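Local atomic coordinates of mosquitocidal toxin (Bacillus sphaericus, PDB entry 2CB4), a protein that probably transfers ADP-ribose from NAD+ to target proteins, this chain being the catalytic domain of a mosquitocidal bacterial toxin. Residues T109-Y114 with Q180-G185. The protein carries 1 engineered substitution. Numbering follows the deposited sequence.
Engineered in segment 180-185: Gln180 (natural residue Glu).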
ATOM      1  N   THR A 109     -14.975  25.359 -11.772  1.00 38.12           N
ATOM      2  CA  THR A 109     -16.134  26.223 -12.035  1.00 37.57           C
ATOM      3  C   THR A 109     -15.864  27.285 -13.065  1.00 40.25           C
ATOM      4  O   THR A 109     -16.706  28.120 -13.322  1.00 40.62           O
ATOM      5  CB  THR A 109     -16.656  26.909 -10.740  1.00 42.32           C
ATOM      6  OG1 THR A 109     -15.573  27.581 -10.078  1.00 46.60           O
ATOM      7  CG2 THR A 109     -17.226  25.866  -9.797  1.00 34.84           C
ATOM      8  N   HIS A 110     -14.685  27.238 -13.673  1.00 36.26           N
ATOM      9  CA  HIS A 110     -14.329  28.210 -14.682  1.00 35.93           C
ATOM     10  C   HIS A 110     -15.057  27.993 -16.001  1.00 38.87           C
ATOM     11  O   HIS A 110     -14.559  27.349 -16.928  1.00 40.49           O
ATOM     12  CB  HIS A 110     -12.815  28.307 -14.858  1.00 37.69           C
ATOM     13  CG  HIS A 110     -12.385  29.554 -15.553  1.00 43.06           C
ATOM     14  ND1 HIS A 110     -11.193  30.201 -15.272  1.00 45.88           N
ATOM     15  CD2 HIS A 110     -13.001  30.304 -16.511  1.00 45.68           C
ATOM     16  CE1 HIS A 110     -11.087  31.278 -16.040  1.00 45.23           C
ATOM     17  NE2 HIS A 110     -12.174  31.365 -16.795  1.00 45.59           N
ATOM     18  N   LEU A 111     -16.248  28.575 -16.084  1.00 33.10           N
ATOM     19  CA  LEU A 111     -17.111  28.455 -17.245  1.00 31.96           C
ATOM     20  C   LEU A 111     -16.545  28.822 -18.601  1.00 38.22           C
ATOM     21  O   LEU A 111     -16.737  28.090 -19.571  1.00 38.90           O
ATOM     22  CB  LEU A 111     -18.459  29.143 -16.997  1.00 31.17           C
ATOM     23  CG  LEU A 111     -19.509  28.978 -18.108  1.00 34.38           C
ATOM     24  CD1 LEU A 111     -19.810  27.501 -18.348  1.00 33.15           C
ATOM     25  CD2 LEU A 111     -20.771  29.732 -17.740  1.00 34.05           C
ATOM     26  N   LEU A 112     -15.883  29.970 -18.698  1.00 36.64           N
ATOM     27  CA  LEU A 112     -15.318  30.407 -19.986  1.00 36.62           C
ATOM     28  C   LEU A 112     -14.181  29.512 -20.458  1.00 38.36           C
ATOM     29  O   LEU A 112     -14.073  29.239 -21.643  1.00 38.33           O
ATOM     30  CB  LEU A 112     -14.870  31.876 -19.937  1.00 37.03           C
ATOM     31  CG  LEU A 112     -16.005  32.884 -20.189  1.00 41.62           C
ATOM     32  CD1 LEU A 112     -15.523  34.298 -19.882  1.00 41.64           C
ATOM     33  CD2 LEU A 112     -16.577  32.785 -21.610  1.00 40.81           C
ATOM     34  N   ASN A 113     -13.377  29.008 -19.530  1.00 30.87           N
ATOM     35  CA  ASN A 113     -12.297  28.138 -19.893  1.00 32.73           C
ATOM     36  C   ASN A 113     -12.839  26.801 -20.329  1.00 40.51           C
ATOM     37  O   ASN A 113     -12.328  26.172 -21.285  1.00 40.41           O
ATOM     38  CB  ASN A 113     -11.332  27.938 -18.733  1.00 34.60           C
ATOM     39  CG  ASN A 113     -10.287  29.000 -18.669  1.00 50.93           C
ATOM     40  OD1 ASN A 113     -10.247  29.960 -19.494  1.00 46.69           O
ATOM     41  ND2 ASN A 113      -9.437  28.884 -17.699  1.00 43.71           N
ATOM     42  N   TYR A 114     -13.894  26.385 -19.626  1.00 35.66           N
ATOM     43  CA  TYR A 114     -14.525  25.114 -19.931  1.00 34.10           C
ATOM     44  C   TYR A 114     -15.017  25.100 -21.391  1.00 33.20           C
ATOM     45  O   TYR A 114     -14.693  24.230 -22.174  1.00 31.03           O
ATOM     46  CB  TYR A 114     -15.594  24.763 -18.880  1.00 35.41           C
ATOM     47  CG  TYR A 114     -16.546  23.806 -19.408  1.00 36.43           C
ATOM     48  CD1 TYR A 114     -16.195  22.459 -19.492  1.00 37.74           C
ATOM     49  CD2 TYR A 114     -17.775  24.228 -19.965  1.00 36.13           C
ATOM     50  CE1 TYR A 114     -17.041  21.550 -20.109  1.00 35.99           C
ATOM     51  CE2 TYR A 114     -18.613  23.335 -20.563  1.00 36.52           C
ATOM     52  CZ  TYR A 114     -18.217  21.984 -20.643  1.00 41.92           C
ATOM     53  OH  TYR A 114     -19.075  21.065 -21.169  1.00 40.70           O
ATOM     54  N   GLN A 180     -25.269  25.897 -27.183  1.00 40.46           N
ATOM     55  CA  GLN A 180     -25.276  25.072 -25.981  1.00 38.20           C
ATOM     56  C   GLN A 180     -26.078  25.519 -24.848  1.00 39.19           C
ATOM     57  O   GLN A 180     -26.120  26.727 -24.545  1.00 40.95           O
ATOM     58  CB  GLN A 180     -23.902  25.117 -25.371  1.00 38.89           C
ATOM     59  CG  GLN A 180     -22.950  24.089 -25.730  1.00 45.16           C
ATOM     60  CD  GLN A 180     -21.755  24.118 -24.765  1.00 51.15           C
ATOM     61  OE1 GLN A 180     -21.887  23.987 -23.513  1.00 32.36           O
ATOM     62  NE2 GLN A 180     -20.574  24.322 -25.310  1.00 39.29           N
ATOM     63  N   ILE A 181     -26.552  24.535 -24.085  1.00 30.13           N
ATOM     64  CA  ILE A 181     -27.214  24.782 -22.834  1.00 27.02           C
ATOM     65  C   ILE A 181     -26.348  23.960 -21.869  1.00 30.85           C
ATOM     66  O   ILE A 181     -26.198  22.770 -22.068  1.00 31.84           O
ATOM     67  CB  ILE A 181     -28.664  24.309 -22.858  1.00 27.90           C
ATOM     68  CG1 ILE A 181     -29.373  24.786 -24.126  1.00 26.59           C
ATOM     69  CG2 ILE A 181     -29.294  24.579 -21.488  1.00 24.72           C
ATOM     70  CD1 ILE A 181     -29.413  26.466 -24.305  1.00 22.96           C
ATOM     71  N   THR A 182     -25.694  24.619 -20.912  1.00 25.75           N
ATOM     72  CA  THR A 182     -24.771  23.973 -19.976  1.00 24.96           C
ATOM     73  C   THR A 182     -25.413  23.691 -18.624  1.00 32.81           C
ATOM     74  O   THR A 182     -26.213  24.523 -18.138  1.00 33.58           O
ATOM     75  CB  THR A 182     -23.529  24.873 -19.754  1.00 30.53           C
ATOM     76  OG1 THR A 182     -22.883  25.104 -21.007  1.00 32.65           O
ATOM     77  CG2 THR A 182     -22.547  24.261 -18.779  1.00 19.52           C
ATOM     78  N   PHE A 183     -25.060  22.523 -18.031  1.00 27.71           N
ATOM     79  CA  PHE A 183     -25.603  22.098 -16.750  1.00 24.99           C
ATOM     80  C   PHE A 183     -24.538  21.922 -15.702  1.00 31.50           C
ATOM     81  O   PHE A 183     -23.813  20.940 -15.708  1.00 31.51           O
ATOM     82  CB  PHE A 183     -26.422  20.816 -16.903  1.00 24.86           C
ATOM     83  CG  PHE A 183     -27.675  20.997 -17.716  1.00 25.14           C
ATOM     84  CD1 PHE A 183     -28.926  21.129 -17.095  1.00 26.03           C
ATOM     85  CD2 PHE A 183     -27.606  21.071 -19.096  1.00 25.95           C
ATOM     86  CE1 PHE A 183     -30.072  21.326 -17.848  1.00 26.10           C
ATOM     87  CE2 PHE A 183     -28.758  21.259 -19.866  1.00 27.73           C
ATOM     88  CZ  PHE A 183     -29.995  21.403 -19.241  1.00 25.01           C
ATOM     89  N   PRO A 184     -24.457  22.877 -14.773  1.00 30.04           N
ATOM     90  CA  PRO A 184     -23.473  22.776 -13.693  1.00 28.41           C
ATOM     91  C   PRO A 184     -23.959  21.623 -12.807  1.00 31.59           C
ATOM     92  O   PRO A 184     -25.126  21.607 -12.382  1.00 30.62           O
ATOM     93  CB  PRO A 184     -23.602  24.147 -12.961  1.00 29.47           C
ATOM     94  CG  PRO A 184     -24.283  25.058 -13.927  1.00 33.47           C
ATOM     95  CD  PRO A 184     -25.225  24.150 -14.703  1.00 29.72           C
ATOM     96  N   GLY A 185     -23.097  20.632 -12.580  1.00 27.59           N
ATOM     97  CA  GLY A 185     -23.470  19.473 -11.772  1.00 26.33           C
ATOM     98  C   GLY A 185     -24.040  18.303 -12.597  1.00 29.04           C
ATOM     99  O   GLY A 185     -24.348  17.245 -12.049  1.00 28.08           O
TER
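Gln180, an engineered residue that is Glu in nature, meets the ring of Tyr114 at the start of strand 180-184. Its OE1 lies at the ring edge, near the ring plane, 4.5 Å from Tyr114 CE2. No hydrogen bond joins the two residues directly. Ser125 OG links them instead, bonding to both Gln180 OE1 and Tyr114 OH, while Gln180 NE2 hydrogen-bonds to Glu178 OE1. A weak bond from Thr182 OG1 also reaches Gln180 OE1, at 2.9 Å. The buried amide oxygen thus has two hydroxyl partners. Glu178 and the natural Glu at position 180 fit the E-x-E motif of ADP-ribosyltransferases, consistent with this end of the strand lying in the active site of the Scabin-like domain.

Thr182 comes next on the face turned to helix 111-117. Its side chain starts out toward the helix, and CG2 touches two residues there. It sits 4.3 Å from Leu111 CD1 and 4.4 Å from Tyr114 CE2, approaching the ring obliquely. Tyr114 has CG roughly anti to its backbone N (chi1 159°), which sends the ring out from the helix to the strand. Phe123 lies against Leu111, Tyr114 and Thr182, and beyond them Pro184 packs on Leu39 of helix 36-44.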